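Local coordinates for luciferase-like enzymeAMP-CoA-ligase (Zophobas atratus, PDB 4W8O), which is a luciferase-like member of the AMP-binding (ANL) superfamily and probably activates carboxylic acids as adenylates for transfer to coenzyme A, at residues 65-76 / 116-127. Numbering follows the deposited sequence.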
loop_
_atom_site.group_PDB
_atom_site.type_symbol
_atom_site.label_atom_id
_atom_site.label_comp_id
_atom_site.label_asym_id
_atom_site.label_seq_id
_atom_site.Cartn_x
_atom_site.Cartn_y
_atom_site.Cartn_z
ATOM N N LYS A 65 -3.684 -24.788 -13.154
ATOM C CA LYS A 65 -4.894 -24.170 -13.711
ATOM C C LYS A 65 -4.623 -23.321 -14.953
ATOM O O LYS A 65 -5.554 -22.760 -15.528
ATOM C CB LYS A 65 -5.591 -23.290 -12.671
ATOM C CG LYS A 65 -6.209 -24.015 -11.490
ATOM C CD LYS A 65 -6.828 -22.975 -10.562
ATOM C CE LYS A 65 -7.677 -23.604 -9.482
ATOM N NZ LYS A 65 -8.921 -24.230 -9.987
ATOM N N GLY A 66 -3.355 -23.194 -15.341
ATOM C CA GLY A 66 -2.975 -22.496 -16.562
ATOM C C GLY A 66 -2.618 -21.027 -16.379
ATOM O O GLY A 66 -2.523 -20.301 -17.369
ATOM N N ILE A 67 -2.414 -20.593 -15.128
ATOM C CA ILE A 67 -2.029 -19.212 -14.830
ATOM C C ILE A 67 -0.585 -18.949 -15.244
ATOM O O ILE A 67 0.315 -19.732 -14.941
ATOM C CB ILE A 67 -2.194 -18.878 -13.323
ATOM C CG1 ILE A 67 -3.672 -18.928 -12.915
ATOM C CG2 ILE A 67 -1.603 -17.512 -12.982
ATOM C CD1 ILE A 67 -4.558 -17.873 -13.539
ATOM N N THR A 68 -0.377 -17.843 -15.951
ATOM C CA THR A 68 0.955 -17.402 -16.333
ATOM C C THR A 68 1.046 -15.900 -16.118
ATOM O O THR A 68 0.094 -15.265 -15.661
ATOM C CB THR A 68 1.269 -17.744 -17.805
ATOM O OG1 THR A 68 0.384 -17.021 -18.662
ATOM C CG2 THR A 68 1.117 -19.244 -18.060
ATOM N N SER A 69 2.190 -15.327 -16.464
ATOM C CA SER A 69 2.439 -13.926 -16.185
ATOM C C SER A 69 1.470 -12.952 -16.874
ATOM O O SER A 69 1.323 -11.818 -16.428
ATOM C CB SER A 69 3.874 -13.575 -16.564
ATOM O OG SER A 69 4.014 -13.562 -17.965
ATOM N N THR A 70 0.827 -13.372 -17.959
ATOM C CA THR A 70 -0.108 -12.495 -18.673
ATOM C C THR A 70 -1.483 -12.362 -17.989
ATOM O O THR A 70 -2.228 -11.447 -18.290
ATOM C CB THR A 70 -0.305 -12.947 -20.135
ATOM O OG1 THR A 70 -0.652 -14.332 -20.172
ATOM C CG2 THR A 70 0.976 -12.742 -20.952
ATOM N N ASP A 71 -1.808 -13.263 -17.068
ATOM C CA ASP A 71 -3.111 -13.248 -16.419
ATOM C C ASP A 71 -3.206 -12.240 -15.288
ATOM O O ASP A 71 -2.212 -11.903 -14.665
ATOM C CB ASP A 71 -3.452 -14.628 -15.867
ATOM C CG ASP A 71 -3.604 -15.656 -16.948
ATOM O OD1 ASP A 71 -4.365 -15.399 -17.899
ATOM O OD2 ASP A 71 -2.967 -16.721 -16.850
ATOM N N VAL A 72 -4.421 -11.777 -15.038
ATOM C CA VAL A 72 -4.737 -10.927 -13.880
ATOM C C VAL A 72 -5.447 -11.774 -12.830
ATOM O O VAL A 72 -6.387 -12.489 -13.149
ATOM C CB VAL A 72 -5.667 -9.766 -14.280
ATOM C CG1 VAL A 72 -6.123 -8.966 -13.057
ATOM C CG2 VAL A 72 -4.969 -8.861 -15.280
ATOM N N VAL A 73 -4.997 -11.697 -11.583
ATOM C CA VAL A 73 -5.650 -12.393 -10.491
ATOM C C VAL A 73 -6.156 -11.336 -9.517
ATOM O O VAL A 73 -5.408 -10.459 -9.078
ATOM C CB VAL A 73 -4.714 -13.372 -9.760
ATOM C CG1 VAL A 73 -5.474 -14.106 -8.663
ATOM C CG2 VAL A 73 -4.113 -14.364 -10.741
ATOM N N CYS A 74 -7.436 -11.434 -9.196
ATOM C CA CYS A 74 -8.114 -10.438 -8.400
ATOM C C CYS A 74 -8.456 -10.954 -7.003
ATOM O O CYS A 74 -8.610 -12.156 -6.802
ATOM C CB CYS A 74 -9.376 -10.043 -9.142
ATOM S SG CYS A 74 -10.144 -8.563 -8.507
ATOM N N PHE A 75 -8.556 -10.042 -6.043
ATOM C CA PHE A 75 -8.829 -10.383 -4.646
ATOM C C PHE A 75 -9.900 -9.461 -4.076
ATOM O O PHE A 75 -9.834 -8.243 -4.249
ATOM C CB PHE A 75 -7.538 -10.290 -3.822
ATOM C CG PHE A 75 -6.444 -11.131 -4.381
ATOM C CD1 PHE A 75 -5.639 -10.646 -5.391
ATOM C CD2 PHE A 75 -6.285 -12.446 -3.966
ATOM C CE1 PHE A 75 -4.663 -11.443 -5.960
ATOM C CE2 PHE A 75 -5.315 -13.244 -4.526
ATOM C CZ PHE A 75 -4.508 -12.751 -5.524
ATOM N N CYS A 76 -10.903 -10.047 -3.429
ATOM C CA CYS A 76 -11.901 -9.272 -2.686
ATOM C C CYS A 76 -12.077 -9.827 -1.272
ATOM O O CYS A 76 -12.883 -10.736 -1.034
ATOM C CB CYS A 76 -13.237 -9.257 -3.416
ATOM S SG CYS A 76 -14.378 -8.053 -2.704
ATOM N N VAL A 116 -10.216 -4.680 -15.579
ATOM C CA VAL A 116 -9.110 -5.633 -15.452
ATOM C C VAL A 116 -9.424 -7.081 -15.876
ATOM O O VAL A 116 -8.503 -7.889 -16.004
ATOM C CB VAL A 116 -8.501 -5.605 -14.028
ATOM C CG1 VAL A 116 -8.109 -4.180 -13.650
ATOM C CG2 VAL A 116 -9.438 -6.209 -12.981
ATOM N N THR A 117 -10.705 -7.394 -16.091
ATOM C CA THR A 117 -11.149 -8.696 -16.607
ATOM C C THR A 117 -10.294 -9.865 -16.104
ATOM O O THR A 117 -9.550 -10.460 -16.872
ATOM C CB THR A 117 -11.187 -8.699 -18.149
ATOM O OG1 THR A 117 -9.881 -8.416 -18.666
ATOM C CG2 THR A 117 -12.171 -7.644 -18.672
ATOM N N PRO A 118 -10.406 -10.197 -14.804
ATOM C CA PRO A 118 -9.515 -11.189 -14.196
ATOM C C PRO A 118 -9.830 -12.633 -14.585
ATOM O O PRO A 118 -10.960 -12.959 -14.940
ATOM C CB PRO A 118 -9.711 -10.978 -12.696
ATOM C CG PRO A 118 -11.055 -10.350 -12.549
ATOM C CD PRO A 118 -11.439 -9.724 -13.862
ATOM N N ARG A 119 -8.811 -13.480 -14.526
ATOM C CA ARG A 119 -8.977 -14.890 -14.820
ATOM C C ARG A 119 -9.499 -15.630 -13.603
ATOM O O ARG A 119 -10.257 -16.580 -13.720
ATOM C CB ARG A 119 -7.656 -15.497 -15.248
ATOM C CG ARG A 119 -7.779 -16.970 -15.549
ATOM C CD ARG A 119 -6.711 -17.391 -16.506
ATOM N NE ARG A 119 -6.654 -18.838 -16.642
ATOM C CZ ARG A 119 -5.819 -19.460 -17.461
ATOM N NH1 ARG A 119 -4.974 -18.755 -18.215
ATOM N NH2 ARG A 119 -5.818 -20.790 -17.523
ATOM N N ILE A 120 -9.061 -15.198 -12.431
ATOM C CA ILE A 120 -9.516 -15.772 -11.182
ATOM C C ILE A 120 -9.746 -14.622 -10.232
ATOM O O ILE A 120 -9.017 -13.619 -10.276
ATOM C CB ILE A 120 -8.463 -16.697 -10.545
ATOM C CG1 ILE A 120 -8.257 -17.952 -11.393
ATOM C CG2 ILE A 120 -8.878 -17.089 -9.131
ATOM C CD1 ILE A 120 -7.041 -18.763 -11.004
ATOM N N ILE A 121 -10.750 -14.775 -9.378
ATOM C CA ILE A 121 -10.926 -13.881 -8.239
ATOM C C ILE A 121 -11.079 -14.689 -6.951
ATOM O O ILE A 121 -11.950 -15.559 -6.847
ATOM C CB ILE A 121 -12.093 -12.881 -8.431
ATOM C CG1 ILE A 121 -12.338 -12.103 -7.135
ATOM C CG2 ILE A 121 -13.367 -13.586 -8.841
ATOM C CD1 ILE A 121 -13.088 -10.812 -7.345
ATOM N N PHE A 122 -10.201 -14.413 -5.992
ATOM C CA PHE A 122 -10.314 -14.940 -4.629
ATOM C C PHE A 122 -11.216 -14.014 -3.815
ATOM O O PHE A 122 -10.999 -12.797 -3.784
ATOM C CB PHE A 122 -8.937 -15.033 -3.962
ATOM C CG PHE A 122 -8.062 -16.130 -4.518
ATOM C CD1 PHE A 122 -7.370 -15.950 -5.703
ATOM C CD2 PHE A 122 -7.928 -17.337 -3.851
ATOM C CE1 PHE A 122 -6.561 -16.957 -6.225
ATOM C CE2 PHE A 122 -7.128 -18.348 -4.361
ATOM C CZ PHE A 122 -6.444 -18.158 -5.556
ATOM N N VAL A 123 -12.202 -14.594 -3.134
ATOM C CA VAL A 123 -13.226 -13.813 -2.441
ATOM C C VAL A 123 -13.546 -14.354 -1.046
ATOM O O VAL A 123 -13.666 -15.554 -0.850
ATOM C CB VAL A 123 -14.518 -13.759 -3.289
ATOM C CG1 VAL A 123 -15.203 -15.116 -3.326
ATOM C CG2 VAL A 123 -15.484 -12.702 -2.759
ATOM N N GLU A 124 -13.668 -13.454 -0.077
ATOM C CA GLU A 124 -14.157 -13.811 1.250
ATOM C C GLU A 124 -15.625 -14.220 1.159
ATOM O O GLU A 124 -16.348 -13.746 0.277
ATOM C CB GLU A 124 -13.990 -12.644 2.237
ATOM C CG GLU A 124 -14.783 -11.396 1.860
ATOM C CD GLU A 124 -14.632 -10.237 2.829
ATOM O OE1 GLU A 124 -13.740 -10.263 3.705
ATOM O OE2 GLU A 124 -15.430 -9.285 2.704
ATOM N N GLU A 125 -16.067 -15.083 2.072
ATOM C CA GLU A 125 -17.465 -15.534 2.089
ATOM C C GLU A 125 -18.459 -14.368 2.106
ATOM O O GLU A 125 -19.495 -14.410 1.439
ATOM C CB GLU A 125 -17.726 -16.434 3.298
ATOM C CG GLU A 125 -17.124 -17.823 3.170
ATOM C CD GLU A 125 -17.360 -18.689 4.399
ATOM O OE1 GLU A 125 -17.830 -18.171 5.431
ATOM O OE2 GLU A 125 -17.065 -19.896 4.344
ATOM N N GLU A 126 -18.115 -13.319 2.843
ATOM C CA GLU A 126 -19.005 -12.177 3.046
ATOM C C GLU A 126 -19.186 -11.329 1.784
ATOM O O GLU A 126 -20.120 -10.558 1.684
ATOM C CB GLU A 126 -18.469 -11.280 4.167
ATOM C CG GLU A 126 -18.357 -11.947 5.531
ATOM C CD GLU A 126 -17.118 -12.826 5.699
ATOM O OE1 GLU A 126 -16.284 -12.909 4.770
ATOM O OE2 GLU A 126 -16.991 -13.462 6.770
ATOM N N SER A 127 -18.273 -11.456 0.831
ATOM C CA SER A 127 -18.311 -10.662 -0.386
ATOM C C SER A 127 -18.650 -11.534 -1.607
ATOM O O SER A 127 -18.599 -11.064 -2.744
ATOM C CB SER A 127 -16.955 -9.963 -0.581
ATOM O OG SER A 127 -16.682 -9.042 0.470
HETATM O O HOH W 1 -6.618 -11.880 -17.021
#
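Strands 72-76 and 120-124 lie parallel as neighbours in a mixed sheet, their axes 12° apart, with C74 opposite I121 and F75 opposite F122. In this worked example of parallel pairing, C74 and C76 use both N and O, reaching I120 O, F122 N, F122 O and E124 N; C76 N to F122 O, at 2.8 Å, runs almost in line with the carbonyl. Before I120 the regular pattern slips: V72 O takes R119 N (3.0 Å) rather than I120 N, and a water links V72 N to T117 O.

On one face the F75 and F122 rings run alongside each other, nearly parallel but so far offset that little of one faces the other; F75 CE2 comes 3.6 Å from F122 CD1. V73 CG1 meets the F122 edge in plane, while P86 of helix 85-92 touches both rings. On the other face, C74 SG, anti to its own nitrogen (chi1 -167°), reaches I121 CD1 at 3.9 Å, and C76 SG rests on S127 CB.

Ahead of the strands, R119 stretches out, CG to NE extended, past I67 CD1, and its NH2 makes a weak hydrogen bond to K65 O. Its NH1 forms a salt bridge with D71 OD2 (3.2 Å), carboxylate and guanidinium planes 82° apart; OD1, at the guanidinium edge and in its plane, takes a weak hydrogen bond from the same NH1. OD2 also accepts T68 N at 3.0 Å, helping to hold the carboxylate in place. An asparagine here would probably leave the R119 guanidinium without its anionic mate and less firmly placed.

The chemistry thus divides: backbone bonds and apolar side chains join the buried strands, whereas one charged pair ties the turn from T68 to D71 to the chain entering strand 120-124.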